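Local coordinates for chromosome-partitioning protein Spo0J (PDB 1VZ0), which probably takes part in chromosome partitioning, binding the centromere-like site parS and stimulating the ATPase activity of its partner Soj, at residues R125-L130 / R142-A147; V151-R156 / H177-L182; P161-E166 / W191-I196. All coordinates share one frame; numbering follows the deposited sequence.

Interaction 1 of 3, residues R125-L130 / R142-A147; sequences RGYQAL and RRVGKA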
loop_
_atom_site.group_PDB
_atom_site.type_symbol
_atom_site.label_atom_id
_atom_site.label_comp_id
_atom_site.label_asym_id
_atom_site.label_seq_id
_atom_site.Cartn_x
_atom_site.Cartn_y
_atom_site.Cartn_z
ATOM N N ARG C 125 -6.321 10.283 -5.048
ATOM C CA ARG C 125 -5.926 11.369 -4.151
ATOM C C ARG C 125 -4.647 12.040 -4.644
ATOM O O ARG C 125 -4.478 13.259 -4.503
ATOM C CB ARG C 125 -5.723 10.858 -2.715
ATOM C CG ARG C 125 -6.977 10.315 -2.052
ATOM C CD ARG C 125 -6.697 9.880 -0.614
ATOM N NE ARG C 125 -7.829 9.153 -0.049
ATOM C CZ ARG C 125 -9.000 9.700 0.259
ATOM N NH1 ARG C 125 -9.968 8.944 0.759
ATOM N NH2 ARG C 125 -9.203 11.000 0.085
ATOM N N GLY C 126 -3.752 11.236 -5.211
ATOM C CA GLY C 126 -2.505 11.760 -5.735
ATOM C C GLY C 126 -2.762 12.695 -6.902
ATOM O O GLY C 126 -2.248 13.812 -6.936
ATOM N N TYR C 127 -3.568 12.246 -7.858
ATOM C CA TYR C 127 -3.882 13.070 -9.022
ATOM C C TYR C 127 -4.521 14.373 -8.562
ATOM O O TYR C 127 -4.162 15.450 -9.035
ATOM C CB TYR C 127 -4.849 12.342 -9.957
ATOM C CG TYR C 127 -4.285 11.088 -10.585
ATOM C CD1 TYR C 127 -5.124 10.185 -11.234
ATOM C CD2 TYR C 127 -2.919 10.800 -10.526
ATOM C CE1 TYR C 127 -4.627 9.022 -11.803
ATOM C CE2 TYR C 127 -2.404 9.639 -11.095
ATOM C CZ TYR C 127 -3.265 8.753 -11.727
ATOM O OH TYR C 127 -2.776 7.578 -12.245
ATOM N N GLN C 128 -5.460 14.276 -7.630
ATOM C CA GLN C 128 -6.128 15.466 -7.127
ATOM C C GLN C 128 -5.154 16.453 -6.487
ATOM O O GLN C 128 -5.308 17.667 -6.627
ATOM C CB GLN C 128 -7.207 15.098 -6.114
ATOM C CG GLN C 128 -7.994 16.303 -5.658
ATOM C CD GLN C 128 -8.981 15.977 -4.568
ATOM O OE1 GLN C 128 -8.599 15.553 -3.472
ATOM N NE2 GLN C 128 -10.265 16.175 -4.855
ATOM N N ALA C 129 -4.159 15.935 -5.777
ATOM C CA ALA C 129 -3.177 16.792 -5.136
ATOM C C ALA C 129 -2.358 17.520 -6.206
ATOM O O ALA C 129 -2.037 18.698 -6.055
ATOM C CB ALA C 129 -2.258 15.966 -4.235
ATOM N N LEU C 130 -2.021 16.818 -7.285
ATOM C CA LEU C 130 -1.245 17.425 -8.357
ATOM C C LEU C 130 -2.050 18.536 -9.032
ATOM O O LEU C 130 -1.494 19.567 -9.412
ATOM C CB LEU C 130 -0.824 16.363 -9.376
ATOM C CG LEU C 130 0.296 15.422 -8.911
ATOM C CD1 LEU C 130 0.505 14.286 -9.906
ATOM C CD2 LEU C 130 1.574 16.230 -8.739
ATOM N N ARG C 142 0.926 12.742 -18.123
ATOM C CA ARG C 142 2.265 12.645 -18.677
ATOM C C ARG C 142 3.244 12.260 -17.585
ATOM O O ARG C 142 3.946 11.258 -17.691
ATOM C CB ARG C 142 2.680 13.980 -19.298
ATOM C CG ARG C 142 1.904 14.325 -20.551
ATOM C CD ARG C 142 2.332 15.653 -21.144
ATOM N NE ARG C 142 1.764 15.829 -22.477
ATOM C CZ ARG C 142 1.974 16.888 -23.252
ATOM N NH1 ARG C 142 1.413 16.950 -24.453
ATOM N NH2 ARG C 142 2.738 17.884 -22.825
ATOM N N ARG C 143 3.278 13.058 -16.528
ATOM C CA ARG C 143 4.186 12.800 -15.427
ATOM C C ARG C 143 4.044 11.385 -14.864
ATOM O O ARG C 143 4.974 10.870 -14.243
ATOM C CB ARG C 143 3.974 13.838 -14.323
ATOM C CG ARG C 143 5.242 14.591 -13.952
ATOM C CD ARG C 143 6.321 13.625 -13.474
ATOM N NE ARG C 143 7.614 14.273 -13.274
ATOM C CZ ARG C 143 7.826 15.293 -12.449
ATOM N NH1 ARG C 143 6.825 15.796 -11.739
ATOM N NH2 ARG C 143 9.043 15.810 -12.331
ATOM N N VAL C 144 2.895 10.751 -15.087
ATOM C CA VAL C 144 2.687 9.396 -14.576
ATOM C C VAL C 144 2.604 8.334 -15.669
ATOM O O VAL C 144 2.587 7.140 -15.376
ATOM C CB VAL C 144 1.414 9.307 -13.700
ATOM C CG1 VAL C 144 1.507 10.301 -12.552
ATOM C CG2 VAL C 144 0.175 9.565 -14.542
ATOM N N GLY C 145 2.550 8.770 -16.923
ATOM C CA GLY C 145 2.486 7.832 -18.029
ATOM C C GLY C 145 1.163 7.108 -18.197
ATOM O O GLY C 145 1.133 5.881 -18.312
ATOM N N LYS C 146 0.068 7.862 -18.217
ATOM C CA LYS C 146 -1.259 7.282 -18.381
ATOM C C LYS C 146 -2.145 8.215 -19.195
ATOM O O LYS C 146 -1.828 9.394 -19.356
ATOM C CB LYS C 146 -1.884 7.007 -17.010
ATOM C CG LYS C 146 -1.069 6.029 -16.180
ATOM C CD LYS C 146 -1.706 5.718 -14.848
ATOM C CE LYS C 146 -0.829 4.765 -14.051
ATOM N NZ LYS C 146 -1.459 4.357 -12.762
ATOM N N ALA C 147 -3.248 7.686 -19.716
ATOM C CA ALA C 147 -4.163 8.487 -20.520
ATOM C C ALA C 147 -4.917 9.496 -19.662
ATOM O O ALA C 147 -5.159 9.259 -18.479
ATOM C CB ALA C 147 -5.143 7.581 -21.238
#

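Interaction 2 of 3, residues V151-R156 / H177-L182; sequences VANALR and HARALL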
loop_
_atom_site.group_PDB
_atom_site.type_symbol
_atom_site.label_atom_id
_atom_site.label_comp_id
_atom_site.label_asym_id
_atom_site.label_seq_id
_atom_site.Cartn_x
_atom_site.Cartn_y
_atom_site.Cartn_z
ATOM N N VAL C 151 -6.904 9.336 -15.680
ATOM C CA VAL C 151 -6.817 10.277 -14.571
ATOM C C VAL C 151 -8.191 10.815 -14.190
ATOM O O VAL C 151 -8.529 10.892 -13.007
ATOM C CB VAL C 151 -5.905 11.468 -14.929
ATOM C CG1 VAL C 151 -5.932 12.511 -13.818
ATOM C CG2 VAL C 151 -4.497 10.972 -15.153
ATOM N N ALA C 152 -8.980 11.187 -15.194
ATOM C CA ALA C 152 -10.317 11.722 -14.952
ATOM C C ALA C 152 -11.189 10.681 -14.258
ATOM O O ALA C 152 -11.935 10.996 -13.329
ATOM C CB ALA C 152 -10.962 12.157 -16.272
ATOM N N ASN C 153 -11.091 9.437 -14.713
ATOM C CA ASN C 153 -11.865 8.353 -14.127
ATOM C C ASN C 153 -11.478 8.068 -12.685
ATOM O O ASN C 153 -12.336 7.743 -11.866
ATOM C CB ASN C 153 -11.720 7.081 -14.956
ATOM C CG ASN C 153 -12.771 6.981 -16.037
ATOM O OD1 ASN C 153 -12.889 7.862 -16.894
ATOM N ND2 ASN C 153 -13.553 5.905 -15.998
ATOM N N ALA C 154 -10.190 8.176 -12.373
ATOM C CA ALA C 154 -9.741 7.941 -11.007
ATOM C C ALA C 154 -10.279 9.044 -10.095
ATOM O O ALA C 154 -10.772 8.760 -9.010
ATOM C CB ALA C 154 -8.228 7.896 -10.939
ATOM N N LEU C 155 -10.195 10.297 -10.543
ATOM C CA LEU C 155 -10.690 11.428 -9.756
ATOM C C LEU C 155 -12.164 11.291 -9.373
ATOM O O LEU C 155 -12.574 11.721 -8.292
ATOM C CB LEU C 155 -10.495 12.740 -10.525
ATOM C CG LEU C 155 -9.042 13.188 -10.721
ATOM C CD1 LEU C 155 -8.986 14.349 -11.701
ATOM C CD2 LEU C 155 -8.442 13.572 -9.378
ATOM N N ARG C 156 -12.962 10.705 -10.263
ATOM C CA ARG C 156 -14.385 10.512 -9.996
ATOM C C ARG C 156 -14.629 9.713 -8.717
ATOM O O ARG C 156 -15.633 9.917 -8.037
ATOM C CB ARG C 156 -15.064 9.806 -11.178
ATOM C CG ARG C 156 -15.371 10.722 -12.348
ATOM C CD ARG C 156 -15.800 9.935 -13.592
ATOM N NE ARG C 156 -16.994 9.114 -13.388
ATOM C CZ ARG C 156 -18.181 9.584 -13.007
ATOM N NH1 ARG C 156 -19.208 8.756 -12.857
ATOM N NH2 ARG C 156 -18.344 10.882 -12.763
ATOM N N HIS C 177 -17.490 -1.845 -9.088
ATOM C CA HIS C 177 -18.597 -1.649 -8.159
ATOM C C HIS C 177 -18.706 -0.171 -7.808
ATOM O O HIS C 177 -19.802 0.375 -7.670
ATOM C CB HIS C 177 -18.358 -2.425 -6.871
ATOM C CG HIS C 177 -18.529 -3.899 -7.015
ATOM N ND1 HIS C 177 -19.734 -4.477 -7.350
ATOM C CD2 HIS C 177 -17.656 -4.917 -6.837
ATOM C CE1 HIS C 177 -19.596 -5.789 -7.366
ATOM N NE2 HIS C 177 -18.348 -6.081 -7.059
ATOM N N ALA C 178 -17.542 0.448 -7.642
ATOM C CA ALA C 178 -17.444 1.845 -7.290
ATOM C C ALA C 178 -18.043 2.694 -8.415
ATOM O O ALA C 178 -18.825 3.619 -8.162
ATOM C CB ALA C 178 -15.967 2.213 -7.036
ATOM N N ARG C 179 -17.690 2.373 -9.657
ATOM C CA ARG C 179 -18.234 3.121 -10.788
ATOM C C ARG C 179 -19.747 2.977 -10.843
ATOM O O ARG C 179 -20.442 3.926 -11.213
ATOM C CB ARG C 179 -17.640 2.645 -12.114
ATOM C CG ARG C 179 -16.145 2.824 -12.216
ATOM C CD ARG C 179 -15.645 2.536 -13.617
ATOM N NE ARG C 179 -14.233 2.186 -13.575
ATOM C CZ ARG C 179 -13.773 0.941 -13.512
ATOM N NH1 ARG C 179 -12.469 0.723 -13.461
ATOM N NH2 ARG C 179 -14.606 -0.083 -13.534
ATOM N N ALA C 180 -20.257 1.794 -10.497
ATOM C CA ALA C 180 -21.699 1.576 -10.508
ATOM C C ALA C 180 -22.349 2.446 -9.427
ATOM O O ALA C 180 -23.401 3.037 -9.650
ATOM C CB ALA C 180 -22.035 0.084 -10.276
ATOM N N LEU C 181 -21.717 2.523 -8.259
ATOM C CA LEU C 181 -22.250 3.334 -7.164
ATOM C C LEU C 181 -22.276 4.813 -7.544
ATOM O O LEU C 181 -23.123 5.549 -7.068
ATOM C CB LEU C 181 -21.426 3.132 -5.876
ATOM C CG LEU C 181 -21.526 1.750 -5.211
ATOM C CD1 LEU C 181 -20.581 1.686 -4.017
ATOM C CD2 LEU C 181 -22.961 1.469 -4.761
ATOM N N LEU C 182 -21.351 5.237 -8.402
ATOM C CA LEU C 182 -21.299 6.629 -8.846
ATOM C C LEU C 182 -22.475 6.958 -9.741
ATOM O O LEU C 182 -22.776 8.128 -9.934
ATOM C CB LEU C 182 -20.002 6.934 -9.618
ATOM C CG LEU C 182 -18.736 7.124 -8.766
ATOM C CD1 LEU C 182 -17.525 7.313 -9.664
ATOM C CD2 LEU C 182 -18.916 8.336 -7.837
HETATM O O HOH W 1 -19.474 5.690 -13.000
#

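Interaction 3 of 3, residues P161-E166 / W191-I196; sequences PPEALE and WGLKEI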
loop_
_atom_site.group_PDB
_atom_site.type_symbol
_atom_site.label_atom_id
_atom_site.label_comp_id
_atom_site.label_asym_id
_atom_site.label_seq_id
_atom_site.Cartn_x
_atom_site.Cartn_y
_atom_site.Cartn_z
ATOM N N PRO C 161 -18.815 8.135 -0.983
ATOM C CA PRO C 161 -18.743 8.307 0.472
ATOM C C PRO C 161 -17.540 7.539 1.038
ATOM O O PRO C 161 -17.130 6.515 0.488
ATOM C CB PRO C 161 -20.081 7.752 0.954
ATOM C CG PRO C 161 -20.469 6.772 -0.131
ATOM C CD PRO C 161 -20.063 7.472 -1.391
ATOM N N PRO C 162 -16.941 8.043 2.129
ATOM C CA PRO C 162 -15.780 7.409 2.770
ATOM C C PRO C 162 -15.881 5.882 2.931
ATOM O O PRO C 162 -14.943 5.162 2.591
ATOM C CB PRO C 162 -15.688 8.135 4.114
ATOM C CG PRO C 162 -16.168 9.525 3.767
ATOM C CD PRO C 162 -17.363 9.251 2.866
ATOM N N GLU C 163 -17.003 5.381 3.435
ATOM C CA GLU C 163 -17.147 3.931 3.600
ATOM C C GLU C 163 -17.068 3.156 2.273
ATOM O O GLU C 163 -16.608 2.014 2.242
ATOM C CB GLU C 163 -18.443 3.578 4.356
ATOM C CG GLU C 163 -19.631 4.434 4.032
ATOM C CD GLU C 163 -19.652 5.726 4.823
ATOM O OE1 GLU C 163 -19.936 5.671 6.035
ATOM O OE2 GLU C 163 -19.381 6.794 4.239
ATOM N N ALA C 164 -17.494 3.766 1.174
ATOM C CA ALA C 164 -17.398 3.079 -0.110
ATOM C C ALA C 164 -15.921 3.029 -0.515
ATOM O O ALA C 164 -15.450 2.026 -1.042
ATOM C CB ALA C 164 -18.198 3.797 -1.159
ATOM N N LEU C 165 -15.185 4.108 -0.262
ATOM C CA LEU C 165 -13.765 4.122 -0.601
ATOM C C LEU C 165 -12.979 3.131 0.272
ATOM O O LEU C 165 -12.014 2.526 -0.193
ATOM C CB LEU C 165 -13.182 5.535 -0.460
ATOM C CG LEU C 165 -13.688 6.621 -1.421
ATOM C CD1 LEU C 165 -13.013 7.945 -1.095
ATOM C CD2 LEU C 165 -13.401 6.243 -2.865
ATOM N N GLU C 166 -13.397 2.962 1.527
ATOM C CA GLU C 166 -12.741 2.021 2.439
ATOM C C GLU C 166 -12.954 0.585 1.973
ATOM O O GLU C 166 -12.035 -0.241 2.026
ATOM C CB GLU C 166 -13.292 2.163 3.866
ATOM C CG GLU C 166 -12.630 3.252 4.656
ATOM C CD GLU C 166 -11.154 2.975 4.877
ATOM O OE1 GLU C 166 -10.345 3.910 4.728
ATOM O OE2 GLU C 166 -10.806 1.827 5.208
ATOM N N TRP C 191 -26.828 2.873 0.667
ATOM C CA TRP C 191 -27.750 1.767 0.511
ATOM C C TRP C 191 -27.199 0.795 -0.532
ATOM O O TRP C 191 -27.166 -0.420 -0.319
ATOM C CB TRP C 191 -29.114 2.260 0.049
ATOM C CG TRP C 191 -30.040 1.119 -0.216
ATOM C CD1 TRP C 191 -30.643 0.322 0.714
ATOM C CD2 TRP C 191 -30.378 0.568 -1.493
ATOM N NE1 TRP C 191 -31.330 -0.693 0.098
ATOM C CE2 TRP C 191 -31.188 -0.564 -1.259
ATOM C CE3 TRP C 191 -30.075 0.922 -2.814
ATOM C CZ2 TRP C 191 -31.698 -1.351 -2.298
ATOM C CZ3 TRP C 191 -30.581 0.139 -3.848
ATOM C CH2 TRP C 191 -31.385 -0.984 -3.582
ATOM N N GLY C 192 -26.768 1.338 -1.668
ATOM C CA GLY C 192 -26.232 0.495 -2.718
ATOM C C GLY C 192 -25.022 -0.305 -2.273
ATOM O O GLY C 192 -24.875 -1.482 -2.636
ATOM N N LEU C 193 -24.156 0.331 -1.489
ATOM C CA LEU C 193 -22.944 -0.318 -1.001
ATOM C C LEU C 193 -23.337 -1.525 -0.158
ATOM O O LEU C 193 -22.775 -2.601 -0.310
ATOM C CB LEU C 193 -22.128 0.653 -0.146
ATOM C CG LEU C 193 -20.600 0.553 -0.033
ATOM C CD1 LEU C 193 -20.193 1.075 1.351
ATOM C CD2 LEU C 193 -20.100 -0.865 -0.242
ATOM N N LYS C 194 -24.303 -1.333 0.736
ATOM C CA LYS C 194 -24.764 -2.417 1.595
ATOM C C LYS C 194 -25.276 -3.584 0.759
ATOM O O LYS C 194 -24.909 -4.730 1.006
ATOM C CB LYS C 194 -25.871 -1.933 2.544
ATOM C CG LYS C 194 -25.390 -1.028 3.669
ATOM C CD LYS C 194 -26.535 -0.626 4.597
ATOM C CE LYS C 194 -27.185 -1.851 5.241
ATOM N NZ LYS C 194 -28.341 -1.498 6.117
ATOM N N GLU C 195 -26.122 -3.291 -0.227
ATOM C CA GLU C 195 -26.669 -4.334 -1.087
ATOM C C GLU C 195 -25.548 -5.167 -1.695
ATOM O O GLU C 195 -25.584 -6.396 -1.665
ATOM C CB GLU C 195 -27.510 -3.719 -2.210
ATOM C CG GLU C 195 -28.851 -3.180 -1.758
ATOM C CD GLU C 195 -29.801 -4.282 -1.310
ATOM O OE1 GLU C 195 -30.191 -5.114 -2.156
ATOM O OE2 GLU C 195 -30.158 -4.319 -0.114
ATOM N N ILE C 196 -24.547 -4.492 -2.242
ATOM C CA ILE C 196 -23.429 -5.185 -2.861
ATOM C C ILE C 196 -22.697 -6.083 -1.871
ATOM O O ILE C 196 -22.427 -7.250 -2.160
ATOM C CB ILE C 196 -22.418 -4.194 -3.453
ATOM C CG1 ILE C 196 -23.078 -3.396 -4.579
ATOM C CG2 ILE C 196 -21.169 -4.952 -3.933
ATOM C CD1 ILE C 196 -22.165 -2.346 -5.212
#

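Interaction 1 of 3, residues R125-L130 / R142-A147
Tyr127, in the middle of a helical turn, and Val144, in the last turn of helix 137-144, have the nearest CA atoms of the two segments, 9.4 Å apart, a separation bridged mainly by the tyrosine. The chain of 142-147 leaves its helix at Gly145 through a Schellman motif: the residue takes a positive phi of 72°, and its N bonds back to Arg142 O at 3.0 Å. The turn that follows leads to Ala147, the N-cap of helix 148-156, and brings Lys146 round to the same tyrosine that Val144 meets. The phenol does most of the reaching. Its CB does not point straight across, but with CG beside the backbone N and anti to the carbonyl carbon (chi1 -65°) the ring swings over toward 142-147. One methyl of Val144, CG1, comes obliquely to the ring, 4.2 Å from Tyr127 CE2. Further out, the extended chain of Lys146 passes the phenol at about a right angle, its CD lying 3.4 Å from Tyr127 OH. The ammonium stands close by, with Lys146 NZ 3.5 Å from Tyr127 OH. Glu123, one turn earlier on the tyrosine's helix, offers each group a weak polar partner: a weak hydrogen bond to the hydroxyl and a long, weak ion pair to the lysine. The tyrosine side chain also packs on Val140, Leu113 and, from helix 148-156, Val151, Ala154 and Leu155. A tyrosine of helix 120-132 thus touches both the end of the first helix of the probable helix-turn-helix and its turn. The chemistry is divided along a single side chain: apolar packing holds the buried ring, while the hydroxyl meets the lysine chain, where the nearby carboxylate would probably temper the lysine's positive charge.

Interaction 2 of 3, residues V151-R156 / H177-L182
Leu182 reaches under the bent side chain of Arg156, where the two helices come nearest, with CA atoms 8.0 Å apart. The arginine sets out with CG beside its backbone N, runs on extended, and then bends at chi3 (59°), which folds the guanidinium back over the leucine. Leu182 CD1 consequently lies beneath one face of that group, offset toward its rim and 3.7 Å from the plane. The same methyl is 3.8 Å from Arg156 CB and 3.6 Å from Arg156 O, so it touches the arginine's aliphatic chain and backbone as well. Leu182 CD2 also sits 3.6 Å from Arg156 O. At the guanidinium edge, in its plane, a water accepts from Arg156 NH1 at 3.1 Å and donates to Arg179 O at 2.7 Å, tying the flat group to the backbone of the other helix. One N-H of the guanidinium is thus met by water while a methyl lies against its face. Leu182 packs further on Gln159 and Leu160, in the connection that follows helix 148-156. The arrangement joins the second helix of the probable helix-turn-helix (137-156) to helix 175-183 of the ParB HTH domain.

Interaction 3 of 3, residues P161-E166 / W191-I196
Two helices of the all-helical ParB HTH domain, 162-169 and 189-199, approach each other through a single leucine, a compact example of one long apolar side chain inserted against a helix backbone. Their nearest CA atoms within 161-166 and 191-196, those of Ala164 and Leu193, are 6.6 Å apart, close enough for the leucine to touch main chain as well as side chain. Leu193 has CG anti to the backbone N (chi1 -151°), a torsion well short of fully extended, and this carries its branch toward 161-166. Leu193 CD1 settles 3.7 Å from Ala164 CA and 3.8 Å from Glu163 O, while Leu193 CG lies 4.2 Å from Ala164 CB. The small alanine is consistent with so near an approach. Glu163 adds its CB, 4.3 Å from Leu193 CD1, but its carboxylate turns away from the leucine. Leu193 also packs on Leu181 of helix 175-183 and on Leu60 of the second subunit. With an alanine in place of Leu193 the methyl CD1 is gone, which would probably open a gap beside Ala164 CA and Glu163 O and leave Leu60 of the second subunit without part of its packing partner. Between these segments the contact rests on buried apolar packing alone, so it depends on shape rather than on bonds, while the carboxylates of the same helix serve the other subunit: Glu163 is hydrogen-bonded to Ser53 of that chain, and Glu166 forms a salt bridge to its Arg79.

In the fold
All three interactions fall within the ParB HTH domain. Interaction 1 joins the neighbouring helices 120-132 and 137-144; interactions 2 and 3 each pass over one helix of the chain. Interaction 1 closes before the other two open, whereas interactions 2 and 3 alternate their segments, which interlocks helices 148-156, 162-169, 175-183 and 189-199. Between centres, interactions 1 and 2 are about 15 Å apart, 2 and 3 about 13 Å, and 1 and 3 about 25 Å. Arg125 packs on Leu165 between interactions 1 and 3, and Leu181 on Ile196 between 2 and 3. The probable helix-turn-helix is thus packed in one helical unit with the later helices, and segments of interactions 1 and 3 also touch the second subunit.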